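Local structure of Alr3699 protein (Nostoc sp., 4XSU) at residues B[127-132]-B[293-298]; B[216-221]-B[288-293]. The protein has the two-domain GT-B fold of the glycosyltransferase families and binds alpha-D-glucopyranose and uridine-5'-diphosphate in the cleft between its two halves. All coordinates share one frame; numbering follows the deposited sequence.

Contact 1 (B[127-132]-B[293-298]); sequences HDILSP and PEPFGR. With GLC (alpha-D-glucopyranose), chain J; UDP (uridine-5'-diphosphate), chain K.
Ile129 reaches across the interdomain cleft of this GT-B fold onto the proline-flanked loop Pro293 to Pro295. Its CB carries two branches. CG1, set anti to the carbonyl carbon (chi1 -81°), is the one that crosses: it comes 3.8 Å from Pro295 CA and 4.0 Å from Pro295 CG. The chain then runs on fully extended (chi2 179°), which carries CD1 over the backbone, 3.7 Å from Pro295 CA and 3.8 Å from Glu294 O, and CD1 also packs against Pro293 CB. No hydrogen bond joins the two loops; the join is apolar, and the hydrogen bonds to the ligands come from the 293-298 side. Glucopyranose sits between His127 and the backbone of Phe296 and Gly297. Gly297 N donates to its O4, though several contacts of the sugar are too short in the model and its exact place is uncertain. Arg298 N, in the first turn of its helix, gives UDP O2A a nearly straight bond of 3.2 Å (172°), consistent with a helix N-terminus facing a phosphate. His127 NE2 is hydrogen-bonded to Asn103 OD1, and its ring stacks on His125. Loop 127-132 follows strand 122-126 of the seven-stranded sheet, with Ile129 also resting on helix 159-167, while the partner loop leads from strand 285-287 of the six-stranded sheet into helix 298-305.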
loop_
_atom_site.group_PDB
_atom_site.type_symbol
_atom_site.label_atom_id
_atom_site.label_comp_id
_atom_site.label_asym_id
_atom_site.label_seq_id
_atom_site.Cartn_x
_atom_site.Cartn_y
_atom_site.Cartn_z
ATOM N N HIS B 127 10.575 -10.656 -15.402
ATOM C CA HIS B 127 11.065 -10.268 -16.733
ATOM C C HIS B 127 12.186 -9.269 -16.592
ATOM O O HIS B 127 12.625 -8.700 -17.575
ATOM C CB HIS B 127 9.954 -9.634 -17.580
ATOM C CG HIS B 127 8.803 -10.542 -17.868
ATOM N ND1 HIS B 127 8.882 -11.592 -18.762
ATOM C CD2 HIS B 127 7.536 -10.547 -17.395
ATOM C CE1 HIS B 127 7.708 -12.204 -18.827
ATOM N NE2 HIS B 127 6.873 -11.585 -18.006
ATOM N N ASP B 128 12.671 -9.038 -15.373
ATOM C CA ASP B 128 13.687 -8.022 -15.153
ATOM C C ASP B 128 14.945 -8.663 -14.584
ATOM O O ASP B 128 14.927 -9.792 -14.059
ATOM C CB ASP B 128 13.187 -6.935 -14.171
ATOM C CG ASP B 128 11.822 -6.327 -14.549
ATOM O OD1 ASP B 128 11.597 -6.005 -15.731
ATOM O OD2 ASP B 128 10.976 -6.138 -13.636
ATOM N N ILE B 129 16.037 -7.928 -14.697
ATOM C CA ILE B 129 17.265 -8.271 -14.081
ATOM C C ILE B 129 17.336 -7.315 -12.901
ATOM O O ILE B 129 17.480 -6.091 -13.084
ATOM C CB ILE B 129 18.484 -8.057 -15.024
ATOM C CG1 ILE B 129 18.646 -9.239 -16.002
ATOM C CG2 ILE B 129 19.781 -7.875 -14.241
ATOM C CD1 ILE B 129 19.817 -9.098 -16.988
ATOM N N LEU B 130 17.280 -7.890 -11.694
ATOM C CA LEU B 130 17.143 -7.120 -10.473
ATOM C C LEU B 130 18.493 -6.767 -9.986
ATOM O O LEU B 130 18.980 -7.351 -9.013
ATOM C CB LEU B 130 16.391 -7.934 -9.426
ATOM C CG LEU B 130 14.917 -8.130 -9.801
ATOM C CD1 LEU B 130 14.280 -9.188 -8.935
ATOM C CD2 LEU B 130 14.158 -6.809 -9.723
ATOM N N SER B 131 19.104 -5.799 -10.658
ATOM C CA SER B 131 20.434 -5.375 -10.304
ATOM C C SER B 131 20.445 -3.885 -10.014
ATOM O O SER B 131 19.572 -3.159 -10.477
ATOM C CB SER B 131 21.379 -5.657 -11.471
ATOM O OG SER B 131 21.256 -4.666 -12.486
ATOM N N PRO B 132 21.466 -3.417 -9.352
ATOM C CA PRO B 132 21.561 -2.016 -9.013
ATOM C C PRO B 132 21.572 -1.166 -10.263
ATOM O O PRO B 132 20.999 -0.109 -10.272
ATOM C CB PRO B 132 22.903 -1.933 -8.342
ATOM C CG PRO B 132 23.143 -3.272 -7.795
ATOM C CD PRO B 132 22.288 -4.252 -8.486
ATOM N N PRO B 293 22.746 -4.741 -19.218
ATOM C CA PRO B 293 22.410 -6.119 -19.543
ATOM C C PRO B 293 20.943 -6.343 -19.848
ATOM O O PRO B 293 20.091 -5.906 -19.091
ATOM C CB PRO B 293 22.842 -6.889 -18.283
ATOM C CG PRO B 293 23.968 -6.084 -17.703
ATOM C CD PRO B 293 23.600 -4.650 -18.005
ATOM N N GLU B 294 20.673 -7.076 -20.901
ATOM C CA GLU B 294 19.337 -7.319 -21.327
ATOM C C GLU B 294 18.831 -8.548 -20.684
ATOM O O GLU B 294 19.485 -9.546 -20.734
ATOM C CB GLU B 294 19.325 -7.548 -22.816
ATOM C CG GLU B 294 17.952 -7.778 -23.388
ATOM C CD GLU B 294 17.236 -6.494 -23.657
ATOM O OE1 GLU B 294 17.871 -5.530 -24.068
ATOM O OE2 GLU B 294 16.036 -6.451 -23.460
ATOM N N PRO B 295 17.659 -8.508 -20.080
ATOM C CA PRO B 295 17.128 -9.698 -19.441
ATOM C C PRO B 295 16.849 -10.795 -20.395
ATOM O O PRO B 295 17.267 -11.874 -20.164
ATOM C CB PRO B 295 15.797 -9.222 -18.905
ATOM C CG PRO B 295 16.020 -7.829 -18.609
ATOM C CD PRO B 295 16.904 -7.320 -19.689
ATOM N N PHE B 296 16.194 -10.510 -21.492
ATOM C CA PHE B 296 15.944 -11.534 -22.467
ATOM C C PHE B 296 16.305 -11.070 -23.850
ATOM O O PHE B 296 17.318 -11.426 -24.374
ATOM C CB PHE B 296 14.504 -11.932 -22.458
ATOM C CG PHE B 296 14.211 -13.092 -23.322
ATOM C CD1 PHE B 296 14.664 -14.333 -22.986
ATOM C CD2 PHE B 296 13.500 -12.951 -24.464
ATOM C CE1 PHE B 296 14.399 -15.416 -23.772
ATOM C CE2 PHE B 296 13.227 -14.029 -25.255
ATOM C CZ PHE B 296 13.672 -15.265 -24.907
ATOM N N GLY B 297 15.478 -10.205 -24.392
ATOM C CA GLY B 297 15.648 -9.667 -25.719
ATOM C C GLY B 297 14.813 -10.376 -26.740
ATOM O O GLY B 297 15.278 -11.192 -27.467
ATOM N N ARG B 298 13.556 -10.012 -26.804
ATOM C CA ARG B 298 12.607 -10.616 -27.701
ATOM C C ARG B 298 12.990 -10.390 -29.129
ATOM O O ARG B 298 12.734 -11.205 -29.972
ATOM C CB ARG B 298 11.229 -10.053 -27.466
ATOM C CG ARG B 298 10.467 -10.761 -26.398
ATOM C CD ARG B 298 9.258 -9.982 -25.989
ATOM N NE ARG B 298 8.141 -10.328 -26.812
ATOM C CZ ARG B 298 7.420 -11.404 -26.642
ATOM N NH1 ARG B 298 7.701 -12.221 -25.662
ATOM N NH2 ARG B 298 6.434 -11.661 -27.450
HETATM C C1 GLC J . 11.175 -8.090 -20.258
HETATM C C2 GLC J . 12.696 -7.933 -20.342
HETATM C C3 GLC J . 13.294 -8.395 -21.672
HETATM C C4 GLC J . 12.559 -9.611 -22.237
HETATM C C5 GLC J . 11.032 -9.508 -22.147
HETATM C C6 GLC J . 10.462 -10.678 -21.352
HETATM O O1 GLC J . 10.611 -6.916 -19.659
HETATM O O2 GLC J . 13.036 -6.557 -20.130
HETATM O O3 GLC J . 14.676 -8.719 -21.485
HETATM O O4 GLC J . 12.936 -9.792 -23.606
HETATM O O5 GLC J . 10.599 -8.283 -21.550
HETATM O O6 GLC J . 10.486 -11.860 -22.159
HETATM N N1 UDP K . 8.050 -4.139 -30.499
HETATM C C2 UDP K . 6.984 -3.590 -31.240
HETATM N N3 UDP K . 7.052 -2.330 -31.687
HETATM C C4 UDP K . 8.128 -1.575 -31.437
HETATM C C5 UDP K . 9.192 -2.094 -30.709
HETATM C C6 UDP K . 9.131 -3.400 -30.240
HETATM O O2 UDP K . 5.971 -4.282 -31.483
HETATM O O4 UDP K . 8.177 -0.400 -31.861
HETATM C "C1'" UDP K . 7.970 -5.519 -30.012
HETATM C "C2'" UDP K . 9.091 -6.343 -30.624
HETATM O "O2'" UDP K . 8.546 -7.447 -31.353
HETATM C "C3'" UDP K . 9.929 -6.848 -29.467
HETATM C "C4'" UDP K . 9.279 -6.306 -28.202
HETATM O "O4'" UDP K . 8.136 -5.539 -28.592
HETATM O "O3'" UDP K . 9.924 -8.278 -29.445
HETATM C "C5'" UDP K . 10.245 -5.428 -27.417
HETATM O "O5'" UDP K . 10.626 -6.096 -26.217
HETATM P PA UDP K . 12.179 -6.366 -25.888
HETATM O O1A UDP K . 12.959 -6.260 -27.177
HETATM O O2A UDP K . 12.274 -7.618 -25.050
HETATM O O3A UDP K . 12.566 -5.108 -24.961
HETATM P PB UDP K . 11.653 -4.715 -23.694
HETATM O O1B UDP K . 10.651 -3.736 -24.257
HETATM O O2B UDP K . 11.057 -6.031 -23.253
HETATM O O3B UDP K . 12.630 -4.113 -22.714
#

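Contact 2 (B[216-221]-B[288-293]); sequences SPWKGQ and HTSTAP. With UDP (uridine-5'-diphosphate), chain K.
The backbones of Trp218 to Gly220 and Thr289 to Thr291 lie side by side, with the CA atoms of Lys219 and Ser290 4.1 Å apart and one direct bond, Thr291 N to Trp218 O, its donor 39° above the carbonyl plane. These are loops following two adjacent parallel strands, 207-211 and 285-287, in a Rossmann-like half of the GT-B fold, where such loops line the ligand cleft. Trp218 O also accepts a weak bond from Thr291 OG1 and has a CA-H...O contact from Ser290. Thr289 OG1 lies within reach of two carbonyls, Lys219 O and Gly220 O; which of them takes the hydroxyl proton is not settled, and His211 NE2 is a further partner. Gly220, with positive phi, brings its backbone close against Thr289 and stands at the N-cap of helix 221-228. The indole of Trp218 stands with its six-membered ring toward Ala292: Ala292 O meets the ring edge near its plane, 3.4 Å from CZ3, and Ala292 CB packs against CE3. Lys219 CD lies over one indole face, offset toward the rim. The Lys219 chain, bent at chi2 (-66°) and extended beyond, passes Ser290 OG and delivers NZ to the diphosphate of UDP, while Glu294 OE2 forms a salt bridge with the same NZ. Ser290 OG bonds to Glu294 too, and a water bridges it to Lys219 O. At the lysine tip, NZ donates to UDP O3B at 2.9 Å and to UDP O3A at 3.1 Å.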
loop_
_atom_site.group_PDB
_atom_site.type_symbol
_atom_site.label_atom_id
_atom_site.label_comp_id
_atom_site.label_asym_id
_atom_site.label_seq_id
_atom_site.Cartn_x
_atom_site.Cartn_y
_atom_site.Cartn_z
ATOM N N SER B 216 15.296 4.485 -25.447
ATOM C CA SER B 216 15.676 4.624 -24.067
ATOM C C SER B 216 17.161 4.425 -23.983
ATOM O O SER B 216 17.666 3.430 -24.454
ATOM C CB SER B 216 14.950 3.582 -23.223
ATOM O OG SER B 216 15.408 3.622 -21.891
ATOM N N PRO B 217 17.878 5.362 -23.370
ATOM C CA PRO B 217 19.340 5.338 -23.408
ATOM C C PRO B 217 19.992 3.970 -23.262
ATOM O O PRO B 217 20.999 3.702 -23.915
ATOM C CB PRO B 217 19.733 6.214 -22.214
ATOM C CG PRO B 217 18.586 7.146 -22.044
ATOM C CD PRO B 217 17.362 6.386 -22.445
ATOM N N TRP B 218 19.436 3.115 -22.407
ATOM C CA TRP B 218 20.095 1.845 -22.113
ATOM C C TRP B 218 19.887 0.826 -23.210
ATOM O O TRP B 218 20.563 -0.189 -23.229
ATOM C CB TRP B 218 19.691 1.277 -20.746
ATOM C CG TRP B 218 18.397 0.534 -20.667
ATOM C CD1 TRP B 218 17.197 1.056 -20.351
ATOM C CD2 TRP B 218 18.187 -0.879 -20.847
ATOM N NE1 TRP B 218 16.235 0.074 -20.339
ATOM C CE2 TRP B 218 16.823 -1.127 -20.628
ATOM C CE3 TRP B 218 19.021 -1.955 -21.180
ATOM C CZ2 TRP B 218 16.256 -2.412 -20.735
ATOM C CZ3 TRP B 218 18.458 -3.241 -21.298
ATOM C CH2 TRP B 218 17.089 -3.450 -21.079
ATOM N N LYS B 219 18.948 1.105 -24.108
ATOM C CA LYS B 219 18.764 0.298 -25.298
ATOM C C LYS B 219 19.775 0.654 -26.379
ATOM O O LYS B 219 19.855 -0.026 -27.382
ATOM C CB LYS B 219 17.356 0.466 -25.818
ATOM C CG LYS B 219 16.321 -0.099 -24.884
ATOM C CD LYS B 219 16.442 -1.605 -24.782
ATOM C CE LYS B 219 15.188 -2.181 -24.188
ATOM N NZ LYS B 219 15.141 -3.660 -24.190
ATOM N N GLY B 220 20.509 1.748 -26.173
ATOM C CA GLY B 220 21.686 2.083 -26.970
ATOM C C GLY B 220 21.475 2.295 -28.462
ATOM O O GLY B 220 22.323 1.885 -29.253
ATOM N N GLN B 221 20.371 2.939 -28.862
ATOM C CA GLN B 221 20.214 3.339 -30.273
ATOM C C GLN B 221 21.362 4.254 -30.683
ATOM O O GLN B 221 21.793 4.240 -31.822
ATOM C CB GLN B 221 18.897 4.046 -30.544
ATOM C CG GLN B 221 17.659 3.147 -30.560
ATOM C CD GLN B 221 17.122 2.893 -29.167
ATOM O OE1 GLN B 221 17.707 3.351 -28.178
ATOM N NE2 GLN B 221 16.008 2.178 -29.079
ATOM N N HIS B 288 20.837 -5.501 -31.849
ATOM C CA HIS B 288 20.491 -5.266 -30.460
ATOM C C HIS B 288 21.737 -4.658 -29.882
ATOM O O HIS B 288 22.815 -5.204 -30.053
ATOM C CB HIS B 288 20.102 -6.580 -29.795
ATOM C CG HIS B 288 19.987 -6.499 -28.303
ATOM N ND1 HIS B 288 21.087 -6.442 -27.473
ATOM C CD2 HIS B 288 18.903 -6.492 -27.490
ATOM C CE1 HIS B 288 20.684 -6.375 -26.217
ATOM N NE2 HIS B 288 19.365 -6.411 -26.201
ATOM N N THR B 289 21.603 -3.511 -29.220
ATOM C CA THR B 289 22.764 -2.707 -28.818
ATOM C C THR B 289 22.751 -2.188 -27.380
ATOM O O THR B 289 23.449 -1.210 -27.067
ATOM C CB THR B 289 22.883 -1.481 -29.754
ATOM O OG1 THR B 289 21.732 -0.608 -29.591
ATOM C CG2 THR B 289 23.011 -1.969 -31.214
ATOM N N SER B 290 21.989 -2.838 -26.506
ATOM C CA SER B 290 21.815 -2.373 -25.116
ATOM C C SER B 290 23.120 -2.156 -24.367
ATOM O O SER B 290 23.954 -3.039 -24.327
ATOM C CB SER B 290 20.961 -3.356 -24.339
ATOM O OG SER B 290 19.680 -3.476 -24.949
ATOM N N THR B 291 23.269 -0.971 -23.774
ATOM C CA THR B 291 24.416 -0.614 -22.944
ATOM C C THR B 291 24.306 -1.093 -21.471
ATOM O O THR B 291 25.184 -0.803 -20.638
ATOM C CB THR B 291 24.584 0.911 -22.914
ATOM O OG1 THR B 291 23.292 1.513 -22.824
ATOM C CG2 THR B 291 25.238 1.394 -24.164
ATOM N N ALA B 292 23.224 -1.799 -21.153
ATOM C CA ALA B 292 23.059 -2.398 -19.847
ATOM C C ALA B 292 22.457 -3.768 -20.098
ATOM O O ALA B 292 21.759 -3.946 -21.090
ATOM C CB ALA B 292 22.151 -1.546 -18.957
ATOM N N PRO B 293 22.746 -4.741 -19.218
ATOM C CA PRO B 293 22.410 -6.119 -19.543
ATOM C C PRO B 293 20.943 -6.343 -19.848
ATOM O O PRO B 293 20.091 -5.906 -19.091
ATOM C CB PRO B 293 22.842 -6.889 -18.283
ATOM C CG PRO B 293 23.968 -6.084 -17.703
ATOM C CD PRO B 293 23.600 -4.650 -18.005
HETATM N N1 UDP K . 8.050 -4.139 -30.499
HETATM C C2 UDP K . 6.984 -3.590 -31.240
HETATM N N3 UDP K . 7.052 -2.330 -31.687
HETATM C C4 UDP K . 8.128 -1.575 -31.437
HETATM C C5 UDP K . 9.192 -2.094 -30.709
HETATM C C6 UDP K . 9.131 -3.400 -30.240
HETATM O O2 UDP K . 5.971 -4.282 -31.483
HETATM O O4 UDP K . 8.177 -0.400 -31.861
HETATM C "C1'" UDP K . 7.970 -5.519 -30.012
HETATM C "C2'" UDP K . 9.091 -6.343 -30.624
HETATM O "O2'" UDP K . 8.546 -7.447 -31.353
HETATM C "C3'" UDP K . 9.929 -6.848 -29.467
HETATM C "C4'" UDP K . 9.279 -6.306 -28.202
HETATM O "O4'" UDP K . 8.136 -5.539 -28.592
HETATM O "O3'" UDP K . 9.924 -8.278 -29.445
HETATM C "C5'" UDP K . 10.245 -5.428 -27.417
HETATM O "O5'" UDP K . 10.626 -6.096 -26.217
HETATM P PA UDP K . 12.179 -6.366 -25.888
HETATM O O1A UDP K . 12.959 -6.260 -27.177
HETATM O O2A UDP K . 12.274 -7.618 -25.050
HETATM O O3A UDP K . 12.566 -5.108 -24.961
HETATM P PB UDP K . 11.653 -4.715 -23.694
HETATM O O1B UDP K . 10.651 -3.736 -24.257
HETATM O O2B UDP K . 11.057 -6.031 -23.253
HETATM O O3B UDP K . 12.630 -4.113 -22.714
HETATM O O HOH W 1 18.829 -2.412 -27.742
#

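Contact 1 is the more deeply buried and spans the two halves of the molecule; contact 2 is partly buried and ties together two loops of the same six-stranded sheet. The loop 288-297 serves both, and Pro293 belongs to each. Their chemistry differs accordingly: 127-132 meets 293-298 through apolar packing beside a sugar, whereas 216-221 meets 288-293 through backbone and hydroxyl bonds, a water and the indole of Trp218 against Ala292. Glu294 of contact 1 also reaches contact 2 through its OE1, probably hydrogen-bonded to His288 NE2 at 2.7 Å. Both contacts touch UDP, contact 1 by a main-chain N-H and contact 2 by a lysine ammonium.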